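Local coordinates for 5' nucleotidase family protein (Staphylococcus aureus subsp. aureus, PDB 4Q7F) that belongs to the 5' nucleotidase family and contains a calcineurin-like phosphoesterase domain, where a manganese and a magnesium ion are bound, and a C-terminal 5'-nucleotidase domain, at residues A[156-162]-A[199-205]; A[237-243]-A[256-262]. All blocks are in the same frame, centred on the assembly; numbering follows the deposited sequence.

Contact 1: residues A[156-162]-A[199-205]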
loop_
_atom_site.group_PDB
_atom_site.type_symbol
_atom_site.label_atom_id
_atom_site.label_comp_id
_atom_site.label_asym_id
_atom_site.label_seq_id
_atom_site.Cartn_x
_atom_site.Cartn_y
_atom_site.Cartn_z
ATOM N N THR A 156 7.665 -16.408 29.408
ATOM C CA THR A 156 7.326 -16.809 28.058
ATOM C C THR A 156 6.705 -15.653 27.326
ATOM O O THR A 156 5.875 -14.923 27.878
ATOM C CB THR A 156 6.368 -18.012 28.038
ATOM O OG1 THR A 156 7.035 -19.154 28.573
ATOM C CG2 THR A 156 5.921 -18.325 26.611
ATOM N N VAL A 157 7.152 -15.467 26.090
ATOM C CA VAL A 157 6.594 -14.458 25.209
ATOM C C VAL A 157 5.701 -15.164 24.196
ATOM O O VAL A 157 6.084 -16.192 23.649
ATOM C CB VAL A 157 7.687 -13.711 24.421
ATOM C CG1 VAL A 157 7.047 -12.681 23.497
ATOM C CG2 VAL A 157 8.669 -13.060 25.373
ATOM N N GLY A 158 4.520 -14.597 23.947
ATOM C CA GLY A 158 3.582 -15.128 22.975
ATOM C C GLY A 158 3.374 -14.092 21.885
ATOM O O GLY A 158 3.120 -12.921 22.176
ATOM N N VAL A 159 3.505 -14.516 20.634
ATOM C CA VAL A 159 3.364 -13.606 19.515
ATOM C C VAL A 159 2.234 -14.046 18.606
ATOM O O VAL A 159 2.137 -15.210 18.229
ATOM C CB VAL A 159 4.652 -13.527 18.669
ATOM C CG1 VAL A 159 4.502 -12.471 17.584
ATOM C CG2 VAL A 159 5.841 -13.194 19.537
ATOM N N ILE A 160 1.361 -13.113 18.267
ATOM C CA ILE A 160 0.290 -13.421 17.352
ATOM C C ILE A 160 0.356 -12.466 16.166
ATOM O O ILE A 160 0.471 -11.255 16.350
ATOM C CB ILE A 160 -1.102 -13.366 18.025
ATOM C CG1 ILE A 160 -2.183 -13.741 17.008
ATOM C CG2 ILE A 160 -1.393 -11.990 18.615
ATOM C CD1 ILE A 160 -3.562 -13.940 17.629
ATOM N N GLY A 161 0.308 -13.037 14.958
ATOM C CA GLY A 161 0.323 -12.283 13.707
ATOM C C GLY A 161 -1.079 -12.142 13.130
ATOM O O GLY A 161 -1.838 -13.106 13.037
ATOM N N LEU A 162 -1.418 -10.926 12.742
ATOM C CA LEU A 162 -2.731 -10.606 12.209
ATOM C C LEU A 162 -2.604 -9.682 11.032
ATOM O O LEU A 162 -1.644 -8.902 10.940
ATOM C CB LEU A 162 -3.574 -9.937 13.288
ATOM C CG LEU A 162 -3.947 -10.855 14.447
ATOM C CD1 LEU A 162 -4.385 -10.085 15.691
ATOM C CD2 LEU A 162 -5.000 -11.852 13.995
ATOM N N ALA A 199 1.555 -17.630 28.147
ATOM C CA ALA A 199 2.609 -16.601 28.221
ATOM C C ALA A 199 2.428 -15.461 29.221
ATOM O O ALA A 199 1.322 -15.122 29.617
ATOM C CB ALA A 199 2.817 -16.005 26.830
ATOM N N ASP A 200 3.558 -14.868 29.594
ATOM C CA ASP A 200 3.616 -13.740 30.518
ATOM C C ASP A 200 3.643 -12.432 29.749
ATOM O O ASP A 200 3.164 -11.408 30.241
ATOM C CB ASP A 200 4.876 -13.834 31.358
ATOM C CG ASP A 200 4.967 -15.137 32.115
ATOM O OD1 ASP A 200 4.175 -15.337 33.059
ATOM O OD2 ASP A 200 5.850 -15.943 31.774
ATOM N N ILE A 201 4.226 -12.469 28.551
ATOM C CA ILE A 201 4.316 -11.297 27.683
ATOM C C ILE A 201 3.645 -11.584 26.349
ATOM O O ILE A 201 3.892 -12.625 25.725
ATOM C CB ILE A 201 5.783 -10.894 27.430
ATOM C CG1 ILE A 201 6.478 -10.564 28.755
ATOM C CG2 ILE A 201 5.859 -9.707 26.466
ATOM C CD1 ILE A 201 5.910 -9.355 29.472
ATOM N N ILE A 202 2.813 -10.642 25.911
ATOM C CA ILE A 202 2.074 -10.769 24.658
ATOM C C ILE A 202 2.438 -9.666 23.673
ATOM O O ILE A 202 2.428 -8.483 24.010
ATOM C CB ILE A 202 0.563 -10.768 24.923
ATOM C CG1 ILE A 202 0.208 -12.060 25.680
ATOM C CG2 ILE A 202 -0.210 -10.670 23.610
ATOM C CD1 ILE A 202 -1.147 -12.059 26.330
ATOM N N VAL A 203 2.753 -10.095 22.456
ATOM C CA VAL A 203 3.140 -9.225 21.372
ATOM C C VAL A 203 2.202 -9.473 20.213
ATOM O O VAL A 203 2.080 -10.598 19.732
ATOM C CB VAL A 203 4.579 -9.540 20.893
ATOM C CG1 VAL A 203 4.989 -8.652 19.718
ATOM C CG2 VAL A 203 5.568 -9.403 22.036
ATOM N N VAL A 204 1.506 -8.422 19.796
ATOM C CA VAL A 204 0.623 -8.490 18.662
ATOM C C VAL A 204 1.299 -7.821 17.469
ATOM O O VAL A 204 1.707 -6.648 17.566
ATOM C CB VAL A 204 -0.702 -7.742 18.926
ATOM C CG1 VAL A 204 -1.546 -7.750 17.666
ATOM C CG2 VAL A 204 -1.460 -8.371 20.086
ATOM N N CYS A 205 1.444 -8.549 16.365
ATOM C CA CYS A 205 1.996 -7.973 15.132
ATOM C C CYS A 205 0.864 -7.943 14.129
ATOM O O CYS A 205 0.515 -8.953 13.518
ATOM C CB CYS A 205 3.176 -8.743 14.567
ATOM S SG CYS A 205 4.623 -8.767 15.632
#
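V203 packs against two valines of the neighbouring strand: its CG2 lies 3.9 Å from V157 CG1, and its CB lies 4.1 Å from V159 CG2. C205 extends the same face, with SG 4.2 Å from V159 CG1. On the other face V204 takes the matching place, its CG2 3.9 Å from I160 CG2 and its CG1 4.2 Å from L162 CD1. G158 leaves that face low near its start. A199 fills in there, its CB 3.6 Å from G158 N, and a side chain on G158 would crowd this methyl.

Between the faces the backbones run parallel, their axes 4.7 Å apart at an angle of 20°. Bonds alternate in direction, from G158 N to I201 O (2.7 Å), V203 N to G158 O (2.9 Å), I160 N to V203 O (3.0 Å), C205 N to I160 O (2.9 Å) and L162 N to C205 O (2.9 Å). The polar edge is at T156, whose O accepts from I201 N (3.0 Å) and D200 N (2.9 Å), while T156 N donates to D200 OD2 at 3.0 Å. T156 OG1 pairs with Q151.

This is the strand pair of a beta-alpha-beta crossover. Helix 184-198 ends just before A199 and packs back over I160 and I202 through M195. Strand 147-152 borders 156-162 antiparallel, with F150 against V157 and V159, and strand 242-244 follows on the far side of 201-205.

Contact 2: residues A[237-243]-A[256-262]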
loop_
_atom_site.group_PDB
_atom_site.type_symbol
_atom_site.label_atom_id
_atom_site.label_comp_id
_atom_site.label_asym_id
_atom_site.label_seq_id
_atom_site.Cartn_x
_atom_site.Cartn_y
_atom_site.Cartn_z
ATOM N N SER A 237 -5.790 -3.668 25.873
ATOM C CA SER A 237 -4.496 -3.088 26.267
ATOM C C SER A 237 -3.828 -3.754 27.476
ATOM O O SER A 237 -2.656 -4.103 27.412
ATOM C CB SER A 237 -4.611 -1.586 26.550
ATOM O OG SER A 237 -3.320 -1.058 26.839
ATOM N N LYS A 238 -4.572 -3.936 28.569
ATOM C CA LYS A 238 -3.999 -4.517 29.801
ATOM C C LYS A 238 -3.330 -5.886 29.630
ATOM O O LYS A 238 -2.517 -6.276 30.465
ATOM C CB LYS A 238 -5.057 -4.625 30.904
ATOM C CG LYS A 238 -6.160 -5.640 30.633
ATOM C CD LYS A 238 -6.982 -5.884 31.891
ATOM C CE LYS A 238 -7.854 -7.118 31.756
ATOM N NZ LYS A 238 -8.515 -7.422 33.050
ATOM N N ASP A 239 -3.678 -6.608 28.569
ATOM C CA ASP A 239 -3.121 -7.930 28.296
ATOM C C ASP A 239 -2.084 -7.927 27.162
ATOM O O ASP A 239 -1.484 -8.958 26.860
ATOM C CB ASP A 239 -4.262 -8.884 27.951
ATOM C CG ASP A 239 -5.233 -9.069 29.113
ATOM O OD1 ASP A 239 -4.773 -9.100 30.271
ATOM O OD2 ASP A 239 -6.447 -9.203 28.871
ATOM N N ILE A 240 -1.883 -6.768 26.542
ATOM C CA ILE A 240 -0.929 -6.618 25.446
ATOM C C ILE A 240 0.224 -5.744 25.921
ATOM O O ILE A 240 0.024 -4.628 26.416
ATOM C CB ILE A 240 -1.563 -5.942 24.211
ATOM C CG1 ILE A 240 -2.802 -6.712 23.744
ATOM C CG2 ILE A 240 -0.545 -5.855 23.098
ATOM C CD1 ILE A 240 -3.607 -6.013 22.663
ATOM N N ASP A 241 1.430 -6.269 25.766
ATOM C CA ASP A 241 2.638 -5.575 26.160
ATOM C C ASP A 241 3.207 -4.794 24.968
ATOM O O ASP A 241 3.630 -3.654 25.114
ATOM C CB ASP A 241 3.632 -6.609 26.696
ATOM C CG ASP A 241 3.083 -7.343 27.918
ATOM O OD1 ASP A 241 2.883 -6.691 28.954
ATOM O OD2 ASP A 241 2.832 -8.558 27.843
ATOM N N ILE A 242 3.201 -5.407 23.790
ATOM C CA ILE A 242 3.720 -4.756 22.595
ATOM C C ILE A 242 2.703 -4.904 21.467
ATOM O O ILE A 242 2.221 -6.016 21.183
ATOM C CB ILE A 242 5.079 -5.344 22.159
ATOM C CG1 ILE A 242 6.086 -5.322 23.324
ATOM C CG2 ILE A 242 5.645 -4.571 20.983
ATOM C CD1 ILE A 242 7.453 -5.874 22.964
ATOM N N PHE A 243 2.380 -3.783 20.832
ATOM C CA PHE A 243 1.383 -3.751 19.755
ATOM C C PHE A 243 2.072 -3.163 18.528
ATOM O O PHE A 243 2.261 -1.934 18.420
ATOM C CB PHE A 243 0.167 -2.927 20.182
ATOM C CG PHE A 243 -1.065 -3.160 19.340
ATOM C CD1 PHE A 243 -1.848 -4.292 19.533
ATOM C CD2 PHE A 243 -1.466 -2.241 18.390
ATOM C CE1 PHE A 243 -2.989 -4.511 18.771
ATOM C CE2 PHE A 243 -2.600 -2.459 17.621
ATOM C CZ PHE A 243 -3.364 -3.595 17.810
ATOM N N PHE A 256 0.134 3.142 25.084
ATOM C CA PHE A 256 -1.334 3.169 25.201
ATOM C C PHE A 256 -1.484 2.462 26.539
ATOM O O PHE A 256 -1.330 1.239 26.620
ATOM C CB PHE A 256 -2.075 2.409 24.105
ATOM C CG PHE A 256 -3.585 2.509 24.218
ATOM C CD1 PHE A 256 -4.290 1.691 25.091
ATOM C CD2 PHE A 256 -4.294 3.423 23.454
ATOM C CE1 PHE A 256 -5.667 1.783 25.207
ATOM C CE2 PHE A 256 -5.678 3.516 23.551
ATOM C CZ PHE A 256 -6.366 2.690 24.432
ATOM N N LYS A 257 -1.753 3.231 27.587
ATOM C CA LYS A 257 -1.792 2.696 28.940
ATOM C C LYS A 257 -0.394 2.081 29.181
ATOM O O LYS A 257 0.596 2.811 29.096
ATOM C CB LYS A 257 -2.975 1.742 29.145
ATOM C CG LYS A 257 -4.310 2.474 29.055
ATOM C CD LYS A 257 -5.506 1.581 29.308
ATOM C CE LYS A 257 -6.783 2.403 29.222
ATOM N NZ LYS A 257 -7.992 1.547 29.272
ATOM N N GLN A 258 -0.277 0.778 29.425
ATOM C CA GLN A 258 1.068 0.174 29.629
ATOM C C GLN A 258 1.626 -0.465 28.359
ATOM O O GLN A 258 2.779 -0.905 28.324
ATOM C CB GLN A 258 1.027 -0.870 30.739
ATOM C CG GLN A 258 0.662 -0.279 32.092
ATOM C CD GLN A 258 1.721 0.683 32.588
ATOM O OE1 GLN A 258 2.883 0.307 32.778
ATOM N NE2 GLN A 258 1.326 1.923 32.818
ATOM N N THR A 259 0.807 -0.500 27.314
ATOM C CA THR A 259 1.198 -1.134 26.061
ATOM C C THR A 259 2.168 -0.285 25.234
ATOM O O THR A 259 1.963 0.912 25.080
ATOM C CB THR A 259 -0.056 -1.418 25.201
ATOM O OG1 THR A 259 -0.989 -2.212 25.948
ATOM C CG2 THR A 259 0.328 -2.159 23.925
ATOM N N ALA A 260 3.233 -0.906 24.722
ATOM C CA ALA A 260 4.142 -0.213 23.825
ATOM C C ALA A 260 3.529 -0.326 22.423
ATOM O O ALA A 260 3.283 -1.444 21.934
ATOM C CB ALA A 260 5.533 -0.835 23.851
ATOM N N VAL A 261 3.273 0.823 21.788
ATOM C CA VAL A 261 2.663 0.876 20.450
ATOM C C VAL A 261 3.651 1.408 19.409
ATOM O O VAL A 261 4.254 2.479 19.590
ATOM C CB VAL A 261 1.419 1.770 20.447
ATOM C CG1 VAL A 261 0.728 1.707 19.094
ATOM C CG2 VAL A 261 0.483 1.377 21.585
ATOM N N ILE A 262 3.793 0.656 18.317
ATOM C CA ILE A 262 4.702 0.977 17.237
ATOM C C ILE A 262 4.110 0.885 15.829
ATOM O O ILE A 262 3.352 -0.055 15.499
ATOM C CB ILE A 262 5.860 -0.042 17.212
ATOM C CG1 ILE A 262 6.784 0.144 18.408
ATOM C CG2 ILE A 262 6.660 0.084 15.916
ATOM C CD1 ILE A 262 7.736 1.322 18.299
HETATM O O HOH W 1 -1.859 -1.311 29.520
#
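T259 OG1 is the polar hub here. It donates to I240 O at 2.7 Å, satisfying a carbonyl that sits just before strand 242-244 begins. S237 OG lies 2.7 Å from that same T259 OG1, and at 3.0 Å from F256 O it makes at best a weak bond. Water 1 joins the group, 3.1 Å from S237 OG and accepting from Q258 N at 2.6 Å, so the exposed turn amide also has a partner.

The turn itself is type II', F256 to T259. T259 N donates to F256 O (2.8 Å) and F256 N to T259 O (2.9 Å), closing a tight two-residue hairpin. Across from it, I240 N bonds to S237 O at 2.9 Å and finishes the 3-10 segment.

Regular parallel pairing then takes over, with A260 N giving to D241 O (2.8 Å), F243 N to A260 O (2.7 Å) and I262 N to F243 O (3.0 Å). D241 points its CA-to-CB bond away from 256-262, and its OD2 accepts a hydrogen bond from the amide of I202 in the neighbouring strand. Apolar cover is modest: T259 CG2 sits 3.9 Å from I240 CG2 and 3.8 Å from F243 CB.

Ahead of the paired strands, the T259 hydroxyl, at the start of its strand, and the S237 hydroxyl, in the 3-10 segment, link the hairpin tip to the chain that follows helix 229-236.

How the contacts relate
Contacts 1 and 2 belong to one mixed sheet, their centres 11 Å apart, and come in series along the chain. Strands 201-207 and 242-244 are neighbours, so the two pairs join directly: V204 N lies 2.9 Å from I242 O and I202 N lies 2.8 Å from D241 OD2, both probable hydrogen bonds, and I202 CD1 packs 3.2 Å from D239 O. Parallel strands 155-163, 201-207 and 242-244 lead toward the metal site. The side chain of L162 is about 13 Å from the bound magnesium, H207 at the end of strand 201-207 is one of its ligands, and H247 and H249, metal ligands, follow soon after strand 242-244.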